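Local coordinates for protein 2-phospho-L-lactate guanylyltransferase (Methanosarcina mazei, PDB 2I5E) that probably catalyses the condensation of (2S)-2-phospholactate with GTP to lactyl-2-diphospho-5'-guanosine, a step in the biosynthesis of coenzyme F420, at residues I8-L19 and R28-V39; P120-A128 and A168-D177. All coordinates share one frame; numbering follows the deposited sequence.

How the contacts relate
Contact 1 comes first along the chain and is closed before contact 2 opens; their centres lie about 14 Å apart, and both reach the same seven-stranded mixed sheet. In contact 1 the loop that leaves strand 5-9 folds back over helix 25-45. Contact 2 joins the turn between strands 116-120 and 126-131 to the segment that leads into helix 175-184. The two meet directly: Lys16 of contact 1 makes a salt bridge with Asp173 of contact 2, and Leu19 packs on the backbone of Asp173 and Glu174. Loops at strand ends are thus gathered into one region, consistent with the nucleotide-binding side of a GT-A-like nucleotidyltransferase.

Contact 1. Residues I8-L19 and R28-V39; sequences IPYKKAGAKSRL and REEFVELMLNQV. With PEG (di(hydroxyethyl)ether), chain F.
Leu36 lays its CD2 methyl over one face of the Tyr10 ring, 3.6 Å from the ring centroid and 19° off the normal, a CH-pi contact. The phenol reaches the helix because CG stands opposite the backbone N (chi1 180°), which carries the ring from the end of strand 5-9 across to helix 25-45. Tyr10 CE1 lies 3.6 Å from Val32 CG1. Branched aliphatic residues suit this helix face: Leu36 also turns CD1 to Ile8 CG2 at 3.6 Å, while Val32 sends CG2 to Ala15 CB, a methyl small enough to let the loop come close. With an alanine in place of Tyr10, the strand end and helix 25-45 would probably be left with a gap between them, and the Leu36 CD2 methyl would lose the ring face it packs on.

Beyond the ring, the loop is held by polar groups. Lys12, extended along its whole length, crosses Glu29 at about a right angle, and Lys12 NZ forms a salt bridge with Glu33 OE1 (2.5 Å); that oxygen is approached on its anti side, 32° out of the carboxylate plane. Glu29 OE1 accepts a weak bond from Gly14 N; its OE2 is hydrogen-bonded to the Tyr59 hydroxyl. Gly14 suits the type II turn Lys12-Ala15 through its positive phi. Arg28, bent at chi3, brings its guanidinium under Ser17 CA, which lies over one face, while its NH2 gives a weak in-plane bond to Gly14 O (3.2 Å). A di(hydroxyethyl)ether molecule, probably from the crystallisation liquor, lies between loop and helix; Lys11 N gives a weak hydrogen bond to its O1 (3.0 Å).

The chemistry is therefore divided: apolar packing joins strand end to helix, whereas charged helix residues fix the lysine-rich loop through its backbone and Lys12.

Contact 2. Residues P120-A128 and A168-D177; sequences PGKGGGTNA and AGTDIDEPED. With TRS (2-amino-2-hydroxymethyl-propane-1,3-diol), chain C.
Lys122 reaches across to Asp171 and Asp177 and forms a salt bridge with each. Its NZ lies 2.6 Å from Asp177 OD2, on the syn side and 26° out of the carboxylate plane, and 3.2 Å from Asp171 OD2. CG sits between the backbone N and the carbonyl carbon (chi1 61°), from where the chain runs out almost straight before turning at its last bond toward the acids. A long, flexible cation suits this span, since it links two carboxylates six residues apart.

Asp177 OD2 is gripped further by its own segment: it accepts Asp173 N through its anti lone pair, and Glu174 N from above the carboxylate plane. With three donors on one oxygen, the negative charge is likely to be well stabilised.

The loop 121-125 joins strands 116-120 and 126-131 in the seven-stranded sheet, and Asn127 sits with Ala128 in a classic beta bulge facing Val119. Glycines suit the turn: Gly123 and Gly124 have positive phi, and a side chain on Gly121 would run into Asp171 OD1.

Asp171 is the hub opposite this turn. Its OD1 takes Lys122 N at 3.1 Å through the syn lone pair and Asn127 ND2 at 3.2 Å from the anti side. The Asn127 amide and Asp171 carboxylate planes stand 72° apart, with OD1 close to the amide plane. Asn127 ND2 also donates to Ala168 O (3.2 Å) on a carbonyl lone pair, so one buried amide ties two points of segment 168-177; an asparagine has the paired N-H groups for this.

A Tris molecule, probably from the crystallisation liquor, bridges the segments, its N giving bonds to Lys122 O (2.7 Å) and Asp171 OD2. Asp173 nearby pairs with Lys16 through OD1 and with Arg205 of the second subunit through OD2.

Contact 1. Residues I8-L19 and R28-V39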
# COMPACT_ATOMS: atom_id res chain seq x y z
N ILE A 8 21.94 0.57 -1.30
CA ILE A 8 20.99 1.57 -0.84
C ILE A 8 21.50 2.90 -1.36
O ILE A 8 22.50 3.35 -0.95
CB ILE A 8 20.90 1.70 0.75
CG1 ILE A 8 20.51 0.37 1.46
CG2 ILE A 8 19.97 2.80 1.19
CD1 ILE A 8 21.01 0.36 2.88
N PRO A 9 20.83 3.47 -2.35
CA PRO A 9 21.03 4.87 -2.81
C PRO A 9 20.65 5.84 -1.69
O PRO A 9 19.56 5.76 -1.11
CB PRO A 9 20.05 4.98 -4.01
CG PRO A 9 19.08 3.81 -3.87
CD PRO A 9 19.79 2.73 -3.09
N TYR A 10 21.55 6.72 -1.30
CA TYR A 10 21.31 7.58 -0.13
C TYR A 10 22.05 8.93 -0.27
O TYR A 10 23.22 8.97 -0.62
CB TYR A 10 21.79 6.89 1.14
CG TYR A 10 21.60 7.66 2.40
CD1 TYR A 10 20.29 7.95 2.89
CD2 TYR A 10 22.71 8.13 3.15
CE1 TYR A 10 20.08 8.66 4.03
CE2 TYR A 10 22.50 8.85 4.33
CZ TYR A 10 21.18 9.09 4.76
OH TYR A 10 20.93 9.78 5.88
N LYS A 11 21.38 10.03 0.05
CA LYS A 11 22.04 11.34 0.18
C LYS A 11 21.36 12.05 1.33
O LYS A 11 20.17 12.39 1.23
CB LYS A 11 21.94 12.14 -1.17
CG LYS A 11 22.23 13.69 -1.17
CD LYS A 11 22.40 14.19 -2.67
CE LYS A 11 22.47 15.71 -3.01
NZ LYS A 11 23.25 16.44 -2.04
N LYS A 12 22.09 12.24 2.43
CA LYS A 12 21.52 12.93 3.55
C LYS A 12 21.16 14.40 3.25
O LYS A 12 20.13 14.88 3.72
CB LYS A 12 22.44 12.80 4.79
CG LYS A 12 22.00 13.59 5.99
CD LYS A 12 22.73 13.12 7.20
CE LYS A 12 22.65 14.17 8.31
NZ LYS A 12 22.83 13.38 9.54
N ALA A 13 21.98 15.12 2.46
CA ALA A 13 21.78 16.58 2.32
C ALA A 13 20.60 17.07 1.50
O ALA A 13 20.45 16.71 0.33
CB ALA A 13 23.04 17.23 1.80
N GLY A 14 19.78 17.94 2.10
CA GLY A 14 18.50 18.33 1.48
C GLY A 14 17.51 17.19 1.23
O GLY A 14 16.65 17.31 0.36
N ALA A 15 17.59 16.10 2.02
CA ALA A 15 17.17 14.74 1.58
C ALA A 15 15.79 14.52 0.99
O ALA A 15 15.67 13.68 0.00
CB ALA A 15 17.35 13.81 2.70
N LYS A 16 14.78 15.18 1.60
CA LYS A 16 13.31 14.89 1.47
C LYS A 16 12.49 16.22 1.43
O LYS A 16 11.67 16.51 2.26
CB LYS A 16 12.79 14.04 2.66
CG LYS A 16 13.11 12.51 2.64
CD LYS A 16 12.44 11.78 1.48
CE LYS A 16 12.83 10.26 1.45
NZ LYS A 16 11.96 9.72 0.38
N SER A 17 12.75 17.03 0.43
CA SER A 17 12.19 18.36 0.31
C SER A 17 10.65 18.37 0.34
O SER A 17 10.11 19.37 0.77
CB SER A 17 12.67 18.94 -1.02
OG SER A 17 12.00 18.22 -2.04
N ARG A 18 9.94 17.31 -0.08
CA ARG A 18 8.48 17.40 0.03
C ARG A 18 7.96 17.23 1.47
O ARG A 18 6.76 17.32 1.70
CB ARG A 18 7.66 16.54 -0.95
CG ARG A 18 8.25 16.29 -2.31
CD ARG A 18 7.31 15.44 -3.10
NE ARG A 18 6.10 16.17 -3.48
CZ ARG A 18 5.95 16.84 -4.66
NH1 ARG A 18 6.93 16.87 -5.57
NH2 ARG A 18 4.83 17.49 -4.94
N LEU A 19 8.84 17.08 2.44
CA LEU A 19 8.49 17.05 3.84
C LEU A 19 8.49 18.41 4.48
O LEU A 19 8.00 18.57 5.56
CB LEU A 19 9.48 16.19 4.58
CG LEU A 19 8.97 14.85 5.03
CD1 LEU A 19 7.76 14.50 4.31
CD2 LEU A 19 9.93 13.77 4.94
N ARG A 28 14.38 16.91 8.51
CA ARG A 28 14.51 16.05 7.37
C ARG A 28 15.78 15.24 7.39
O ARG A 28 15.74 14.06 7.21
CB ARG A 28 14.41 16.90 6.11
CG ARG A 28 12.96 17.31 5.88
CD ARG A 28 12.88 18.65 5.06
NE ARG A 28 13.81 18.59 3.92
CZ ARG A 28 14.20 19.62 3.14
NH1 ARG A 28 13.76 20.87 3.38
NH2 ARG A 28 15.05 19.37 2.13
N GLU A 29 16.93 15.87 7.60
CA GLU A 29 18.18 15.16 7.48
C GLU A 29 18.26 14.17 8.63
O GLU A 29 18.70 13.05 8.45
CB GLU A 29 19.36 16.15 7.56
CG GLU A 29 19.40 17.14 6.46
CD GLU A 29 20.77 17.69 6.24
OE1 GLU A 29 20.94 18.26 5.18
OE2 GLU A 29 21.68 17.51 7.11
N GLU A 30 17.84 14.56 9.82
CA GLU A 30 17.86 13.56 10.94
C GLU A 30 16.93 12.34 10.74
O GLU A 30 17.33 11.22 10.97
CB GLU A 30 17.54 14.24 12.27
CG GLU A 30 18.74 14.20 13.19
CD GLU A 30 18.74 13.06 14.18
OE1 GLU A 30 19.03 11.88 13.79
OE2 GLU A 30 18.48 13.41 15.38
N PHE A 31 15.70 12.60 10.33
CA PHE A 31 14.73 11.59 10.02
C PHE A 31 15.34 10.58 9.04
O PHE A 31 15.51 9.44 9.34
CB PHE A 31 13.50 12.29 9.40
CG PHE A 31 12.34 11.39 9.19
CD1 PHE A 31 11.99 10.46 10.17
CD2 PHE A 31 11.61 11.45 8.01
CE1 PHE A 31 10.98 9.61 9.99
CE2 PHE A 31 10.53 10.60 7.82
CZ PHE A 31 10.20 9.70 8.81
N VAL A 32 15.70 11.03 7.85
CA VAL A 32 16.31 10.22 6.80
C VAL A 32 17.45 9.30 7.33
O VAL A 32 17.53 8.10 7.07
CB VAL A 32 16.73 11.30 5.78
CG1 VAL A 32 18.21 11.36 5.45
CG2 VAL A 32 15.70 11.46 4.64
N GLU A 33 18.33 9.85 8.14
CA GLU A 33 19.41 9.07 8.77
C GLU A 33 18.84 7.97 9.62
O GLU A 33 19.27 6.82 9.56
CB GLU A 33 20.27 9.97 9.66
CG GLU A 33 21.40 9.15 10.35
CD GLU A 33 22.46 10.08 11.01
OE1 GLU A 33 22.95 10.99 10.32
OE2 GLU A 33 22.79 9.87 12.21
N LEU A 34 17.83 8.29 10.43
CA LEU A 34 17.15 7.19 11.23
C LEU A 34 16.54 6.12 10.30
O LEU A 34 16.63 4.93 10.58
CB LEU A 34 16.10 7.73 12.22
CG LEU A 34 16.58 8.77 13.20
CD1 LEU A 34 15.45 9.32 14.02
CD2 LEU A 34 17.69 8.18 14.09
N MSE A 35 15.91 6.55 9.21
CA MSE A 35 15.31 5.59 8.26
C MSE A 35 16.36 4.74 7.63
O MSE A 35 16.17 3.54 7.55
CB MSE A 35 14.45 6.27 7.22
CG MSE A 35 13.12 6.71 7.81
SE MSE A 35 11.87 7.22 6.44
CE MSE A 35 12.68 8.84 5.63
N LEU A 36 17.50 5.33 7.22
CA LEU A 36 18.62 4.54 6.64
C LEU A 36 19.03 3.40 7.52
O LEU A 36 19.25 2.25 7.06
CB LEU A 36 19.86 5.44 6.40
CG LEU A 36 21.12 4.82 5.76
CD1 LEU A 36 20.86 4.34 4.28
CD2 LEU A 36 22.42 5.76 5.85
N ASN A 37 19.27 3.76 8.79
CA ASN A 37 19.76 2.82 9.78
C ASN A 37 18.84 1.64 10.00
O ASN A 37 19.32 0.55 10.30
CB ASN A 37 20.04 3.53 11.12
CG ASN A 37 21.29 4.32 11.04
OD1 ASN A 37 22.20 3.95 10.30
ND2 ASN A 37 21.35 5.43 11.73
N GLN A 38 17.54 1.89 9.97
CA GLN A 38 16.55 0.84 10.10
C GLN A 38 16.53 -0.11 8.87
O GLN A 38 16.42 -1.34 9.01
CB GLN A 38 15.18 1.49 10.27
CG GLN A 38 14.92 2.20 11.66
CD GLN A 38 13.47 2.14 12.01
OE1 GLN A 38 12.71 3.10 11.82
NE2 GLN A 38 13.05 0.96 12.44
N VAL A 39 16.62 0.46 7.66
CA VAL A 39 16.84 -0.38 6.42
C VAL A 39 18.09 -1.25 6.45
O VAL A 39 17.96 -2.44 6.14
CB VAL A 39 16.83 0.45 5.13
CG1 VAL A 39 17.04 -0.41 3.90
CG2 VAL A 39 15.56 1.29 5.10
C1 PEG F . 18.12 10.01 0.80
O1 PEG F . 18.44 9.59 -0.54
C2 PEG F . 16.60 10.03 0.83
O2 PEG F . 16.12 8.80 1.39
C3 PEG F . 16.13 9.00 2.81
C4 PEG F . 15.67 7.75 3.54
O4 PEG F . 16.39 7.39 4.71

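Contact 2. Residues P120-A128 and A168-D177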
# COMPACT_ATOMS: atom_id res chain seq x y z
N PRO A 120 6.44 -2.14 -5.63
CA PRO A 120 5.96 -0.82 -6.02
C PRO A 120 6.04 0.08 -4.83
O PRO A 120 5.92 -0.41 -3.68
CB PRO A 120 4.50 -1.04 -6.40
CG PRO A 120 4.08 -2.39 -5.76
CD PRO A 120 5.36 -3.16 -5.50
N GLY A 121 6.26 1.37 -5.08
CA GLY A 121 5.97 2.31 -4.05
C GLY A 121 4.78 3.14 -4.51
O GLY A 121 4.13 2.83 -5.54
N LYS A 122 4.40 4.17 -3.74
CA LYS A 122 3.25 4.95 -4.33
C LYS A 122 3.59 5.81 -5.58
O LYS A 122 4.77 6.08 -5.87
CB LYS A 122 2.44 5.74 -3.33
CG LYS A 122 3.23 6.75 -2.64
CD LYS A 122 2.30 7.74 -1.84
CE LYS A 122 3.11 8.30 -0.62
NZ LYS A 122 4.69 8.18 -0.82
N GLY A 123 2.53 6.26 -6.27
CA GLY A 123 2.56 6.93 -7.57
C GLY A 123 3.42 6.24 -8.58
O GLY A 123 4.12 6.92 -9.31
N GLY A 124 3.39 4.90 -8.68
CA GLY A 124 4.26 4.18 -9.69
C GLY A 124 5.79 4.19 -9.49
O GLY A 124 6.50 3.85 -10.40
N GLY A 125 6.30 4.55 -8.29
CA GLY A 125 7.74 4.42 -7.99
C GLY A 125 8.14 2.97 -7.79
O GLY A 125 7.28 2.11 -7.88
N THR A 126 9.43 2.71 -7.44
CA THR A 126 9.99 1.34 -7.26
C THR A 126 10.70 1.43 -5.95
O THR A 126 11.56 2.28 -5.78
CB THR A 126 11.00 1.05 -8.34
OG1 THR A 126 10.36 1.12 -9.64
CG2 THR A 126 11.61 -0.35 -8.19
N ASN A 127 10.29 0.63 -4.99
CA ASN A 127 10.85 0.73 -3.63
C ASN A 127 11.98 -0.27 -3.39
O ASN A 127 12.86 -0.01 -2.59
CB ASN A 127 9.72 0.55 -2.56
CG ASN A 127 8.97 1.88 -2.29
OD1 ASN A 127 9.38 2.95 -2.76
ND2 ASN A 127 7.91 1.82 -1.55
N ALA A 128 11.96 -1.41 -4.12
CA ALA A 128 12.96 -2.45 -3.94
C ALA A 128 12.95 -3.18 -5.28
O ALA A 128 11.92 -3.33 -5.91
CB ALA A 128 12.50 -3.43 -2.75
N ALA A 168 6.18 -2.87 2.67
CA ALA A 168 7.37 -2.61 1.87
C ALA A 168 7.02 -1.56 0.77
O ALA A 168 7.88 -0.93 0.16
CB ALA A 168 7.89 -3.96 1.19
N GLY A 169 5.74 -1.37 0.52
CA GLY A 169 5.33 -0.34 -0.40
C GLY A 169 5.05 1.05 0.13
O GLY A 169 4.78 1.95 -0.67
N THR A 170 5.15 1.24 1.45
CA THR A 170 5.05 2.57 2.11
C THR A 170 6.41 3.20 2.20
O THR A 170 7.21 2.95 3.14
CB THR A 170 4.42 2.37 3.47
OG1 THR A 170 3.19 1.67 3.26
CG2 THR A 170 4.08 3.67 4.21
N ASP A 171 6.73 4.01 1.19
CA ASP A 171 7.90 4.86 1.23
C ASP A 171 7.42 6.17 1.86
O ASP A 171 6.25 6.56 1.73
CB ASP A 171 8.48 5.09 -0.15
CG ASP A 171 7.42 5.51 -1.18
OD1 ASP A 171 6.58 4.70 -1.58
OD2 ASP A 171 7.42 6.68 -1.55
N ILE A 172 8.34 6.85 2.50
CA ILE A 172 7.93 7.94 3.35
C ILE A 172 8.48 9.12 2.65
O ILE A 172 9.70 9.31 2.69
CB ILE A 172 8.38 7.73 4.85
CG1 ILE A 172 7.32 6.82 5.60
CG2 ILE A 172 8.30 9.07 5.62
CD1 ILE A 172 7.60 5.44 5.58
N ASP A 173 7.61 9.88 1.95
CA ASP A 173 8.07 11.00 1.10
C ASP A 173 7.34 12.34 1.31
O ASP A 173 7.89 13.41 1.15
CB ASP A 173 8.00 10.61 -0.40
CG ASP A 173 8.95 11.44 -1.28
OD1 ASP A 173 10.17 11.65 -0.91
OD2 ASP A 173 8.41 11.86 -2.33
N GLU A 174 6.10 12.25 1.71
CA GLU A 174 5.35 13.43 2.04
C GLU A 174 4.65 13.32 3.41
O GLU A 174 4.67 12.24 3.99
CB GLU A 174 4.41 13.78 0.92
CG GLU A 174 3.53 12.70 0.49
CD GLU A 174 2.93 12.98 -0.85
OE1 GLU A 174 3.22 14.06 -1.43
OE2 GLU A 174 2.17 12.12 -1.32
N PRO A 175 4.09 14.46 3.93
CA PRO A 175 3.45 14.49 5.25
C PRO A 175 2.44 13.35 5.47
O PRO A 175 2.41 12.75 6.51
CB PRO A 175 2.71 15.90 5.27
CG PRO A 175 3.61 16.72 4.34
CD PRO A 175 3.94 15.76 3.23
N GLU A 176 1.58 13.11 4.51
CA GLU A 176 0.58 12.05 4.65
C GLU A 176 1.19 10.67 4.89
O GLU A 176 0.55 9.84 5.50
CB GLU A 176 -0.43 12.13 3.49
CG GLU A 176 -0.86 10.84 2.86
CD GLU A 176 -1.46 10.98 1.44
OE1 GLU A 176 -0.76 11.50 0.51
OE2 GLU A 176 -2.62 10.51 1.26
N ASP A 177 2.42 10.46 4.44
CA ASP A 177 3.15 9.20 4.66
C ASP A 177 3.57 9.02 6.12
O ASP A 177 3.80 7.92 6.59
CB ASP A 177 4.40 9.16 3.79
CG ASP A 177 4.07 9.18 2.28
OD1 ASP A 177 2.91 8.85 1.91
OD2 ASP A 177 4.98 9.45 1.45
C TRS C . 7.17 8.15 -5.14
C1 TRS C . 7.58 7.81 -6.57
C2 TRS C . 5.89 9.05 -5.12
C3 TRS C . 8.34 8.98 -4.54
N TRS C . 6.94 6.78 -4.51
O1 TRS C . 7.44 8.91 -7.39
O2 TRS C . 5.52 9.34 -3.80
O3 TRS C . 9.57 8.30 -4.87